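Local coordinates for protein synaptotagmin-1 (Arabidopsis thaliana, PDB 7ATP) that helps maintain plasma membrane integrity during freezing and osmotic stress, and whose first C2 domain (C2A), the part in this chain, binds calcium ions, at residues A[14-19]-A[55-60]; A[18-23]-A[88-93]; A[28-33]-A[49-54]; A[105-110]-A[133-138]. One frame throughout, in Å; residues are numbered along the deposited sequence.

How the contacts relate
The four contacts sample a C2 domain, a sandwich of two four-stranded antiparallel sheets with calcium held by loops at one end. Contacts 1 and 4 belong to one sheet, where the neighbouring strands 8-18 and 131-140 join them: Arg16 NE reaches Glu133 OE1 at 2.7 Å in a salt bridge. Contacts 2 and 3 form the calcium end, their centres about 9 Å apart; contact 2 supplies two ligands to one calcium ion and contact 3 one to another. Contact 1 borders both, sharing Val18 and Gly19 with contact 2 and setting Trp58 against Val33 of contact 3. Contact 4 is remote from the metal, its centre about 21 Å from that of contact 3.

Contact 1. Residues A[14-19]-A[55-60]; sequences VVRAVG and NPEWNE
Val14 CG1 lies 3.6 Å from CE3 of Trp58, the two side chains side by side; its place opposite the backbone N (chi1 170°) carries it to the indole. Farther along, Ala17 CB comes within 4.0 Å of Trp58 CZ3 and also meets the ring of Pro56, whose CB overlies the rim of one indole face. A small alanine suits this place, against both rings. The strands run antiparallel at 162°, but their register slips by one residue at a beta bulge. There Val15 O accepts from both Trp58 N (2.9 Å) and Asn59 N, while Asn59, at a positive phi (52°) that asparagine tolerates well, faces Val14 together with Glu60 in a G1 bulge. The face bearing Arg16 and Glu57 is looser and more exposed than the one bearing Val14. Their charged ends are modelled too close together to be trusted; Arg16 NE also pairs with Glu133. At the loop end Asn55 OD1 takes only a weak bond from Gly19 N (3.3 Å). Strand 57-66 is the edge of its sheet, with 8-18 between it and 131-140; Trp58 reaches Val33 of strand 31-37 in the facing sheet and donates NE1 to Thr48 O.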
loop_
_atom_site.group_PDB
_atom_site.type_symbol
_atom_site.label_atom_id
_atom_site.label_comp_id
_atom_site.label_asym_id
_atom_site.label_seq_id
_atom_site.Cartn_x
_atom_site.Cartn_y
_atom_site.Cartn_z
ATOM N N VAL A 14 6.314 -2.491 -0.436
ATOM C CA VAL A 14 5.987 -1.076 -0.525
ATOM C C VAL A 14 7.309 -0.362 -0.730
ATOM O O VAL A 14 8.169 -0.369 0.151
ATOM C CB VAL A 14 5.259 -0.581 0.735
ATOM C CG1 VAL A 14 5.158 0.902 0.719
ATOM C CG2 VAL A 14 3.866 -1.186 0.803
ATOM N N VAL A 15 7.486 0.240 -1.900
ATOM C CA VAL A 15 8.783 0.775 -2.277
ATOM C C VAL A 15 8.937 2.170 -1.716
ATOM O O VAL A 15 9.722 2.402 -0.789
ATOM C CB VAL A 15 8.963 0.802 -3.801
ATOM C CG1 VAL A 15 10.288 1.465 -4.147
ATOM C CG2 VAL A 15 8.908 -0.587 -4.347
ATOM N N ARG A 16 8.197 3.109 -2.290
ATOM C CA ARG A 16 8.278 4.493 -1.870
ATOM C C ARG A 16 6.971 5.176 -2.213
ATOM O O ARG A 16 6.113 4.625 -2.901
ATOM C CB ARG A 16 9.430 5.228 -2.544
ATOM C CG ARG A 16 9.072 5.771 -3.924
ATOM C CD ARG A 16 10.306 6.260 -4.695
ATOM N NE ARG A 16 10.908 5.206 -5.511
ATOM C CZ ARG A 16 12.024 4.550 -5.194
ATOM N NH1 ARG A 16 12.499 3.598 -5.998
ATOM N NH2 ARG A 16 12.668 4.846 -4.073
ATOM N N ALA A 17 6.830 6.392 -1.726
ATOM C CA ALA A 17 5.787 7.283 -2.178
ATOM C C ALA A 17 6.478 8.531 -2.674
ATOM O O ALA A 17 7.593 8.835 -2.250
ATOM C CB ALA A 17 4.804 7.611 -1.073
ATOM N N VAL A 18 5.842 9.228 -3.610
ATOM C CA VAL A 18 6.455 10.379 -4.261
ATOM C C VAL A 18 5.399 11.448 -4.423
ATOM O O VAL A 18 4.301 11.167 -4.913
ATOM C CB VAL A 18 7.061 10.016 -5.630
ATOM C CG1 VAL A 18 7.493 11.264 -6.351
ATOM C CG2 VAL A 18 8.238 9.094 -5.458
ATOM N N GLY A 19 5.715 12.663 -3.991
ATOM C CA GLY A 19 4.825 13.789 -4.193
ATOM C C GLY A 19 3.640 13.855 -3.261
ATOM O O GLY A 19 2.543 14.236 -3.680
ATOM N N ASN A 55 8.624 12.413 0.592
ATOM C CA ASN A 55 9.043 11.404 -0.372
ATOM C C ASN A 55 9.620 10.214 0.383
ATOM O O ASN A 55 10.820 9.985 0.360
ATOM C CB ASN A 55 10.069 11.995 -1.331
ATOM C CG ASN A 55 9.556 13.244 -2.012
ATOM O OD1 ASN A 55 8.836 13.168 -3.010
ATOM N ND2 ASN A 55 9.903 14.401 -1.464
ATOM N N PRO A 56 8.783 9.476 1.110
ATOM C CA PRO A 56 9.333 8.405 1.956
ATOM C C PRO A 56 9.705 7.194 1.141
ATOM O O PRO A 56 9.044 6.843 0.165
ATOM C CB PRO A 56 8.182 8.072 2.901
ATOM C CG PRO A 56 6.955 8.410 2.096
ATOM C CD PRO A 56 7.323 9.576 1.222
ATOM N N GLU A 57 10.737 6.512 1.603
ATOM C CA GLU A 57 11.158 5.255 1.022
ATOM C C GLU A 57 11.113 4.214 2.120
ATOM O O GLU A 57 11.799 4.353 3.134
ATOM C CB GLU A 57 12.563 5.375 0.431
ATOM C CG GLU A 57 12.597 6.253 -0.811
ATOM C CD GLU A 57 13.949 6.244 -1.499
ATOM O OE1 GLU A 57 14.777 7.154 -1.236
ATOM O OE2 GLU A 57 14.183 5.312 -2.297
ATOM N N TRP A 58 10.330 3.167 1.908
ATOM C CA TRP A 58 10.258 2.091 2.872
ATOM C C TRP A 58 10.997 0.854 2.417
ATOM O O TRP A 58 11.783 0.293 3.176
ATOM C CB TRP A 58 8.804 1.709 3.148
ATOM C CG TRP A 58 8.026 2.741 3.803
ATOM C CD1 TRP A 58 7.973 3.002 5.148
ATOM C CD2 TRP A 58 7.120 3.649 3.182
ATOM N NE1 TRP A 58 7.103 4.017 5.376
ATOM C CE2 TRP A 58 6.564 4.437 4.194
ATOM C CE3 TRP A 58 6.734 3.875 1.867
ATOM C CZ2 TRP A 58 5.661 5.444 3.942
ATOM C CZ3 TRP A 58 5.817 4.867 1.610
ATOM C CH2 TRP A 58 5.294 5.644 2.641
ATOM N N ASN A 59 10.736 0.392 1.200
ATOM C CA ASN A 59 11.221 -0.906 0.775
ATOM C C ASN A 59 10.830 -1.979 1.782
ATOM O O ASN A 59 11.639 -2.819 2.185
ATOM C CB ASN A 59 12.730 -0.865 0.564
ATOM C CG ASN A 59 13.093 -0.128 -0.704
ATOM O OD1 ASN A 59 12.395 -0.247 -1.730
ATOM N ND2 ASN A 59 14.159 0.655 -0.649
ATOM N N GLU A 60 9.574 -1.936 2.206
ATOM C CA GLU A 60 9.101 -2.841 3.233
ATOM C C GLU A 60 8.260 -3.925 2.594
ATOM O O GLU A 60 7.447 -3.656 1.711
ATOM C CB GLU A 60 8.330 -2.088 4.333
ATOM C CG GLU A 60 9.306 -1.238 5.160
ATOM C CD GLU A 60 8.709 -0.477 6.360
ATOM O OE1 GLU A 60 7.573 -0.737 6.795
ATOM O OE2 GLU A 60 9.449 0.368 6.896
#

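Contact 2. Residues A[18-23]-A[88-93]; sequences VGLRKK and EKMGMN. With CA (calcium ion), chain C.
Met90 pushes its terminal methyl into the bend of the 18-23 loop, where CE lies 3.7 Å from Leu20 CB and 3.5 Å from the carbonyl oxygen Arg21 O. The thioether chain is extended as far as SD and then turns (chi3 79°); the turn brings CE to Leu20, the two side chains crossing at about a right angle. A long, flexible, unbranched side chain can reach the loop from the strand, and Ala29, Val78 and Asp80 pack around it. Lys23 slides past Met90 in the opposite direction, with its CD 3.6 Å from Met90 CG, so that the lysine is used here for its methylenes. The same chain passes the carboxylate of Glu88, CD to OE1 3.5 Å, while its ammonium NZ stays 5.3 Å from OE1, too far for an ion pair. Lys23 and Glu88 bring together the calcium-binding end of the C2 fold, one ligand in the loop following strand 8-18 and the other at the start of strand 88-96. Lys23 contributes its backbone oxygen O at 2.5 Å from the calcium ion, and Glu88 its OE2 at 2.2 Å. Asp24, Asp80 and Glu82 give further carboxylate oxygens and a water completes part of the shell, the metal's charge probably offsetting the repulsion among so many acidic groups.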
loop_
_atom_site.group_PDB
_atom_site.type_symbol
_atom_site.label_atom_id
_atom_site.label_comp_id
_atom_site.label_asym_id
_atom_site.label_seq_id
_atom_site.Cartn_x
_atom_site.Cartn_y
_atom_site.Cartn_z
ATOM N N VAL A 18 5.842 9.228 -3.610
ATOM C CA VAL A 18 6.455 10.379 -4.261
ATOM C C VAL A 18 5.399 11.448 -4.423
ATOM O O VAL A 18 4.301 11.167 -4.913
ATOM C CB VAL A 18 7.061 10.016 -5.630
ATOM C CG1 VAL A 18 7.493 11.264 -6.351
ATOM C CG2 VAL A 18 8.238 9.094 -5.458
ATOM N N GLY A 19 5.715 12.663 -3.991
ATOM C CA GLY A 19 4.825 13.789 -4.193
ATOM C C GLY A 19 3.640 13.855 -3.261
ATOM O O GLY A 19 2.543 14.236 -3.680
ATOM N N LEU A 20 3.821 13.498 -1.998
ATOM C CA LEU A 20 2.686 13.565 -1.099
ATOM C C LEU A 20 2.351 15.009 -0.788
ATOM O O LEU A 20 3.171 15.913 -0.961
ATOM C CB LEU A 20 2.970 12.816 0.187
ATOM C CG LEU A 20 3.121 11.354 -0.144
ATOM C CD1 LEU A 20 3.884 10.702 0.942
ATOM C CD2 LEU A 20 1.746 10.780 -0.258
ATOM N N ARG A 21 1.125 15.212 -0.318
ATOM C CA ARG A 21 0.654 16.544 0.014
ATOM C C ARG A 21 1.092 16.929 1.414
ATOM O O ARG A 21 1.216 16.082 2.297
ATOM C CB ARG A 21 -0.866 16.610 -0.075
ATOM C CG ARG A 21 -1.370 16.818 -1.474
ATOM C CD ARG A 21 -1.038 18.219 -1.942
ATOM N NE ARG A 21 -1.841 18.603 -3.096
ATOM C CZ ARG A 21 -1.814 19.806 -3.658
ATOM N NH1 ARG A 21 -1.018 20.749 -3.170
ATOM N NH2 ARG A 21 -2.582 20.066 -4.706
ATOM N N LYS A 22 1.323 18.221 1.615
ATOM C CA LYS A 22 1.605 18.696 2.957
ATOM C C LYS A 22 0.373 18.501 3.816
ATOM O O LYS A 22 -0.735 18.867 3.427
ATOM C CB LYS A 22 2.021 20.158 2.937
ATOM C CG LYS A 22 3.416 20.396 2.377
ATOM C CD LYS A 22 3.793 21.880 2.399
ATOM C CE LYS A 22 5.249 22.113 1.995
ATOM N NZ LYS A 22 5.698 23.525 2.225
ATOM N N LYS A 23 0.550 17.875 4.965
ATOM C CA LYS A 23 -0.579 17.639 5.843
ATOM C C LYS A 23 -0.298 18.052 7.280
ATOM O O LYS A 23 -1.161 17.868 8.144
ATOM C CB LYS A 23 -0.997 16.173 5.773
ATOM C CG LYS A 23 -1.634 15.802 4.440
ATOM C CD LYS A 23 -2.981 15.107 4.650
ATOM C CE LYS A 23 -4.067 15.698 3.771
ATOM N NZ LYS A 23 -3.605 15.931 2.375
ATOM N N GLU A 88 -4.462 10.876 9.810
ATOM C CA GLU A 88 -5.370 11.430 8.818
ATOM C C GLU A 88 -5.056 10.860 7.450
ATOM O O GLU A 88 -3.896 10.845 7.028
ATOM C CB GLU A 88 -5.316 12.953 8.780
ATOM C CG GLU A 88 -4.000 13.572 8.447
ATOM C CD GLU A 88 -4.111 15.081 8.269
ATOM O OE1 GLU A 88 -4.995 15.536 7.500
ATOM O OE2 GLU A 88 -3.328 15.818 8.910
ATOM N N LYS A 89 -6.092 10.385 6.774
ATOM C CA LYS A 89 -5.942 9.822 5.446
ATOM C C LYS A 89 -5.244 10.818 4.535
ATOM O O LYS A 89 -5.437 12.031 4.652
ATOM C CB LYS A 89 -7.311 9.457 4.875
ATOM C CG LYS A 89 -7.269 8.824 3.486
ATOM C CD LYS A 89 -6.723 7.402 3.524
ATOM C CE LYS A 89 -7.762 6.405 3.011
ATOM N NZ LYS A 89 -9.041 6.493 3.778
ATOM N N MET A 90 -4.401 10.299 3.640
ATOM C CA MET A 90 -3.779 11.101 2.597
ATOM C C MET A 90 -4.137 10.638 1.190
ATOM O O MET A 90 -3.699 11.256 0.214
ATOM C CB MET A 90 -2.257 11.096 2.750
ATOM C CG MET A 90 -1.788 11.775 3.998
ATOM S SD MET A 90 -0.034 11.529 4.145
ATOM C CE MET A 90 0.625 12.746 3.005
ATOM N N GLY A 91 -4.908 9.575 1.053
ATOM C CA GLY A 91 -5.200 9.028 -0.251
ATOM C C GLY A 91 -5.035 7.532 -0.252
ATOM O O GLY A 91 -4.390 6.973 0.640
ATOM N N MET A 92 -5.616 6.872 -1.241
ATOM C CA MET A 92 -5.574 5.427 -1.309
ATOM C C MET A 92 -5.646 5.012 -2.767
ATOM O O MET A 92 -5.817 5.842 -3.665
ATOM C CB MET A 92 -6.706 4.811 -0.483
ATOM C CG MET A 92 -8.085 5.365 -0.781
ATOM S SD MET A 92 -8.860 4.586 -2.209
ATOM C CE MET A 92 -8.714 2.860 -1.750
ATOM N N ASN A 93 -5.490 3.715 -2.998
ATOM C CA ASN A 93 -5.772 3.109 -4.288
ATOM C C ASN A 93 -5.885 1.611 -4.073
ATOM O O ASN A 93 -5.551 1.093 -3.003
ATOM C CB ASN A 93 -4.702 3.429 -5.319
ATOM C CG ASN A 93 -5.232 3.362 -6.716
ATOM O OD1 ASN A 93 -6.359 2.921 -6.940
ATOM N ND2 ASN A 93 -4.428 3.795 -7.673
HETATM CA CA CA C . -1.422 16.255 9.982
HETATM O O HOH W 1 -1.765 18.149 11.364
#

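Contact 3. Residues A[28-33]-A[49-54]; sequences GADPFV and VKHKNL. With CA (calcium ion), chain B.
Asp30 links the loop 49-54 to the calcium site of this C2 domain by dividing its carboxylate between two partners. OD2 binds the calcium ion at 2.4 Å, in a shell shared with Asp24, Asp80, Glu82, the carbonyl oxygen of Trp81 and a water. OD1 accepts Lys52 N at 2.9 Å, from the anti side and 20° out of the carboxylate plane, which helps to fix the rotation of the metal ligand. Two backbone bonds continue the seam: Asn53 N to Ala29 O, and Lys50 N to Pro31 O at 2.9 Å. The ring of Pro31 packs CG and CD against the carbonyl oxygen of Asn53, CD to O 3.1 Å. The loop also reaches a metal of another kind, a zinc ion about 2 Å from the side chain of His51, while Val49 CG1 covers the rim of one face of that imidazole. With chi1 at 175°, Val49 sends its methyls to different partners: CG2 meets Phe32 CD1 (3.9 Å), while CG1 lies against the CB of Asp30. At the other end Gly28, lacking a side chain, lets Leu54 approach closely; Leu54 CD2 rests on Ala29 CB and sits 3.8 Å from Gly28 C.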
loop_
_atom_site.group_PDB
_atom_site.type_symbol
_atom_site.label_atom_id
_atom_site.label_comp_id
_atom_site.label_asym_id
_atom_site.label_seq_id
_atom_site.Cartn_x
_atom_site.Cartn_y
_atom_site.Cartn_z
ATOM N N GLY A 28 5.897 18.622 6.672
ATOM C CA GLY A 28 5.287 17.964 5.539
ATOM C C GLY A 28 4.143 17.064 5.945
ATOM O O GLY A 28 2.968 17.442 5.848
ATOM N N ALA A 29 4.500 15.867 6.398
ATOM C CA ALA A 29 3.580 14.815 6.805
ATOM C C ALA A 29 4.431 13.704 7.403
ATOM O O ALA A 29 5.656 13.698 7.276
ATOM C CB ALA A 29 2.734 14.295 5.632
ATOM N N ASP A 30 3.772 12.755 8.044
ATOM C CA ASP A 30 4.437 11.587 8.620
ATOM C C ASP A 30 3.779 10.361 8.017
ATOM O O ASP A 30 2.974 9.692 8.671
ATOM C CB ASP A 30 4.321 11.620 10.141
ATOM C CG ASP A 30 4.638 13.007 10.719
ATOM O OD1 ASP A 30 5.807 13.432 10.627
ATOM O OD2 ASP A 30 3.734 13.709 11.248
ATOM N N PRO A 31 4.071 10.059 6.745
ATOM C CA PRO A 31 3.303 9.032 6.046
ATOM C C PRO A 31 3.624 7.650 6.561
ATOM O O PRO A 31 4.738 7.363 6.990
ATOM C CB PRO A 31 3.732 9.192 4.585
ATOM C CG PRO A 31 5.036 9.847 4.650
ATOM C CD PRO A 31 4.951 10.782 5.824
ATOM N N PHE A 32 2.604 6.797 6.545
ATOM C CA PHE A 32 2.782 5.358 6.568
ATOM C C PHE A 32 1.683 4.785 5.699
ATOM O O PHE A 32 0.744 5.489 5.322
ATOM C CB PHE A 32 2.748 4.773 7.980
ATOM C CG PHE A 32 1.413 4.939 8.681
ATOM C CD1 PHE A 32 1.071 6.145 9.280
ATOM C CD2 PHE A 32 0.534 3.878 8.777
ATOM C CE1 PHE A 32 -0.137 6.289 9.947
ATOM C CE2 PHE A 32 -0.683 4.014 9.434
ATOM C CZ PHE A 32 -1.022 5.229 10.013
ATOM N N VAL A 33 1.808 3.514 5.348
ATOM C CA VAL A 33 0.888 2.888 4.406
ATOM C C VAL A 33 0.193 1.716 5.077
ATOM O O VAL A 33 0.842 0.897 5.740
ATOM C CB VAL A 33 1.618 2.405 3.140
ATOM C CG1 VAL A 33 0.609 1.931 2.140
ATOM C CG2 VAL A 33 2.449 3.510 2.571
ATOM N N VAL A 49 6.420 4.468 10.040
ATOM C CA VAL A 49 6.126 5.883 9.826
ATOM C C VAL A 49 7.397 6.586 9.409
ATOM O O VAL A 49 8.445 6.411 10.034
ATOM C CB VAL A 49 5.579 6.536 11.111
ATOM C CG1 VAL A 49 5.400 8.056 10.869
ATOM C CG2 VAL A 49 4.302 5.923 11.499
ATOM N N LYS A 50 7.319 7.396 8.383
ATOM C CA LYS A 50 8.490 8.126 7.938
ATOM C C LYS A 50 8.265 9.587 8.310
ATOM O O LYS A 50 7.724 10.372 7.525
ATOM C CB LYS A 50 8.698 7.912 6.459
ATOM C CG LYS A 50 8.996 6.446 6.110
ATOM C CD LYS A 50 10.419 6.079 6.464
ATOM C CE LYS A 50 10.806 4.620 5.965
ATOM N NZ LYS A 50 12.138 4.276 6.446
ATOM N N HIS A 51 8.670 9.937 9.523
ATOM C CA HIS A 51 8.380 11.265 10.038
ATOM C C HIS A 51 8.920 12.351 9.131
ATOM O O HIS A 51 10.022 12.246 8.600
ATOM C CB HIS A 51 8.993 11.450 11.410
ATOM C CG HIS A 51 8.432 10.534 12.432
ATOM N ND1 HIS A 51 7.179 10.710 12.976
ATOM C CD2 HIS A 51 8.947 9.433 13.018
ATOM C CE1 HIS A 51 6.939 9.745 13.844
ATOM N NE2 HIS A 51 7.990 8.956 13.879
ATOM N N LYS A 52 8.147 13.421 8.992
ATOM C CA LYS A 52 8.611 14.641 8.350
ATOM C C LYS A 52 9.210 14.345 6.978
ATOM O O LYS A 52 10.326 14.750 6.644
ATOM C CB LYS A 52 9.588 15.376 9.272
ATOM C CG LYS A 52 8.891 15.811 10.598
ATOM C CD LYS A 52 9.834 16.515 11.573
ATOM C CE LYS A 52 9.151 16.732 12.929
ATOM N NZ LYS A 52 7.798 17.308 12.728
ATOM N N ASN A 53 8.434 13.654 6.153
ATOM C CA ASN A 53 8.969 13.198 4.881
ATOM C C ASN A 53 7.863 13.155 3.846
ATOM O O ASN A 53 6.910 12.394 4.009
ATOM C CB ASN A 53 9.593 11.829 5.053
ATOM C CG ASN A 53 10.486 11.474 3.926
ATOM O OD1 ASN A 53 10.248 11.862 2.785
ATOM N ND2 ASN A 53 11.529 10.722 4.225
ATOM N N LEU A 54 8.004 13.930 2.771
ATOM C CA LEU A 54 7.020 13.892 1.695
ATOM C C LEU A 54 7.435 12.986 0.540
ATOM O O LEU A 54 6.663 12.802 -0.407
ATOM C CB LEU A 54 6.749 15.300 1.173
ATOM C CG LEU A 54 5.876 16.199 2.045
ATOM C CD1 LEU A 54 5.565 17.439 1.259
ATOM C CD2 LEU A 54 4.593 15.518 2.459
HETATM CA CA CA B . 1.478 14.454 10.911
HETATM O O HOH W 2 2.055 15.361 12.895
#

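Contact 4. Residues A[105-110]-A[133-138]; sequences HKAFTL and EVELLY
In one of the two antiparallel sheets of the C2 sandwich, edge strand 106-111 pairs with strand 131-140 and sets Phe108 beside Val134 and Leu136. The strands run at 148° to each other. Lys106 pairs with Leu136 and Phe108 with Val134 as hydrogen-bonded pairs, each exchanging two backbone bonds; the shortest is Phe108 N to Val134 O at 2.7 Å. Ala107 faces Glu135 and Thr109 faces Glu133 in non-hydrogen-bonded pairs. The inward face is largely apolar, though Lys106 also points to that side before its chain leads away. Phe108 CB touches Val134 CG2 at 3.9 Å, and the ring meets Leu136 CB at its edge, CE2 to CB 4.2 Å. Leu95 of the facing sheet packs on Phe108, Val134 and Leu136, in keeping with the large hydrophobic residues there. The outward face, bearing Ala107, Thr109, Glu133 and Glu135, is more polar. There Thr109 holds CG2, not OG1, opposite its backbone N, and this methyl lies 3.8 Å from Glu133 CG, while the carboxylate of Glu133 goes to Arg16. The imidazole of His105 reaches two side chains of 133-138. Glu135 OE1, which also makes a long, weak ion pair with Lys13, comes 3.0 Å from His105 CD2, the carboxylate turned 72° from the ring plane. Leu137 CD1 makes a CH-pi contact over one face of the same imidazole, 3.7 Å from the ring centroid and 20° off its normal.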
loop_
_atom_site.group_PDB
_atom_site.type_symbol
_atom_site.label_atom_id
_atom_site.label_comp_id
_atom_site.label_asym_id
_atom_site.label_seq_id
_atom_site.Cartn_x
_atom_site.Cartn_y
_atom_site.Cartn_z
ATOM N N HIS A 105 8.718 -10.612 -10.838
ATOM C CA HIS A 105 8.864 -9.403 -10.028
ATOM C C HIS A 105 8.225 -8.249 -10.792
ATOM O O HIS A 105 8.835 -7.683 -11.701
ATOM C CB HIS A 105 10.342 -9.139 -9.759
ATOM C CG HIS A 105 10.700 -9.039 -8.311
ATOM N ND1 HIS A 105 11.611 -9.881 -7.711
ATOM C CD2 HIS A 105 10.302 -8.170 -7.351
ATOM C CE1 HIS A 105 11.746 -9.547 -6.440
ATOM N NE2 HIS A 105 10.963 -8.512 -6.196
ATOM N N LYS A 106 6.997 -7.891 -10.426
ATOM C CA LYS A 106 6.221 -6.893 -11.153
ATOM C C LYS A 106 6.022 -5.648 -10.300
ATOM O O LYS A 106 5.508 -5.729 -9.180
ATOM C CB LYS A 106 4.862 -7.456 -11.579
ATOM C CG LYS A 106 4.207 -6.708 -12.745
ATOM C CD LYS A 106 3.063 -7.513 -13.352
ATOM C CE LYS A 106 2.764 -7.066 -14.773
ATOM N NZ LYS A 106 2.483 -5.611 -14.848
ATOM N N ALA A 107 6.407 -4.500 -10.837
ATOM C CA ALA A 107 6.252 -3.238 -10.135
ATOM C C ALA A 107 4.972 -2.547 -10.567
ATOM O O ALA A 107 4.371 -2.872 -11.588
ATOM C CB ALA A 107 7.449 -2.327 -10.395
ATOM N N PHE A 108 4.553 -1.574 -9.771
ATOM C CA PHE A 108 3.397 -0.771 -10.133
ATOM C C PHE A 108 3.579 0.619 -9.554
ATOM O O PHE A 108 4.348 0.827 -8.612
ATOM C CB PHE A 108 2.082 -1.369 -9.618
ATOM C CG PHE A 108 1.787 -2.742 -10.136
ATOM C CD1 PHE A 108 1.045 -2.912 -11.286
ATOM C CD2 PHE A 108 2.234 -3.860 -9.454
ATOM C CE1 PHE A 108 0.766 -4.169 -11.759
ATOM C CE2 PHE A 108 1.962 -5.112 -9.914
ATOM C CZ PHE A 108 1.225 -5.275 -11.077
ATOM N N THR A 109 2.850 1.572 -10.116
ATOM C CA THR A 109 2.848 2.928 -9.584
ATOM C C THR A 109 1.387 3.352 -9.513
ATOM O O THR A 109 0.737 3.516 -10.546
ATOM C CB THR A 109 3.677 3.865 -10.447
ATOM O OG1 THR A 109 4.867 3.187 -10.865
ATOM C CG2 THR A 109 4.075 5.088 -9.636
ATOM N N LEU A 110 0.868 3.491 -8.299
ATOM C CA LEU A 110 -0.532 3.813 -8.083
ATOM C C LEU A 110 -0.672 5.288 -7.740
ATOM O O LEU A 110 0.084 5.822 -6.926
ATOM C CB LEU A 110 -1.125 2.971 -6.954
ATOM C CG LEU A 110 -0.708 1.508 -6.867
ATOM C CD1 LEU A 110 -1.288 0.862 -5.617
ATOM C CD2 LEU A 110 -1.145 0.766 -8.116
ATOM N N GLU A 133 4.638 3.614 -5.229
ATOM C CA GLU A 133 5.242 2.532 -6.001
ATOM C C GLU A 133 5.238 1.257 -5.172
ATOM O O GLU A 133 5.688 1.256 -4.026
ATOM C CB GLU A 133 6.679 2.875 -6.395
ATOM C CG GLU A 133 6.838 4.134 -7.251
ATOM C CD GLU A 133 8.307 4.509 -7.507
ATOM O OE1 GLU A 133 9.213 3.743 -7.089
ATOM O OE2 GLU A 133 8.557 5.574 -8.125
ATOM N N VAL A 134 4.726 0.178 -5.743
ATOM C CA VAL A 134 4.730 -1.110 -5.067
ATOM C C VAL A 134 5.260 -2.155 -6.035
ATOM O O VAL A 134 5.267 -1.952 -7.247
ATOM C CB VAL A 134 3.332 -1.495 -4.562
ATOM C CG1 VAL A 134 2.893 -0.564 -3.445
ATOM C CG2 VAL A 134 2.349 -1.404 -5.691
ATOM N N GLU A 135 5.737 -3.270 -5.482
ATOM C CA GLU A 135 6.114 -4.462 -6.237
ATOM C C GLU A 135 5.342 -5.647 -5.695
ATOM O O GLU A 135 5.135 -5.764 -4.481
ATOM C CB GLU A 135 7.607 -4.801 -6.148
ATOM C CG GLU A 135 8.534 -3.948 -6.988
ATOM C CD GLU A 135 9.999 -4.187 -6.645
ATOM O OE1 GLU A 135 10.370 -5.360 -6.395
ATOM O OE2 GLU A 135 10.772 -3.200 -6.610
ATOM N N LEU A 136 4.927 -6.523 -6.596
ATOM C CA LEU A 136 4.217 -7.733 -6.239
ATOM C C LEU A 136 4.920 -8.941 -6.831
ATOM O O LEU A 136 5.451 -8.886 -7.941
ATOM C CB LEU A 136 2.790 -7.697 -6.743
ATOM C CG LEU A 136 1.798 -7.069 -5.785
ATOM C CD1 LEU A 136 2.057 -5.594 -5.608
ATOM C CD2 LEU A 136 0.434 -7.287 -6.361
ATOM N N LEU A 137 4.905 -10.037 -6.076
ATOM C CA LEU A 137 5.430 -11.312 -6.552
ATOM C C LEU A 137 4.495 -12.391 -6.028
ATOM O O LEU A 137 4.362 -12.561 -4.811
ATOM C CB LEU A 137 6.863 -11.525 -6.077
ATOM C CG LEU A 137 7.702 -12.653 -6.659
ATOM C CD1 LEU A 137 9.154 -12.201 -6.779
ATOM C CD2 LEU A 137 7.590 -13.867 -5.761
ATOM N N TYR A 138 3.820 -13.079 -6.941
ATOM C CA TYR A 138 2.877 -14.132 -6.598
ATOM C C TYR A 138 3.560 -15.484 -6.684
ATOM O O TYR A 138 4.316 -15.749 -7.619
ATOM C CB TYR A 138 1.665 -14.131 -7.524
ATOM C CG TYR A 138 0.653 -15.183 -7.149
ATOM C CD1 TYR A 138 0.300 -15.380 -5.824
ATOM C CD2 TYR A 138 0.046 -15.976 -8.114
ATOM C CE1 TYR A 138 -0.622 -16.332 -5.459
ATOM C CE2 TYR A 138 -0.884 -16.938 -7.761
ATOM C CZ TYR A 138 -1.216 -17.111 -6.427
ATOM O OH TYR A 138 -2.140 -18.066 -6.054
#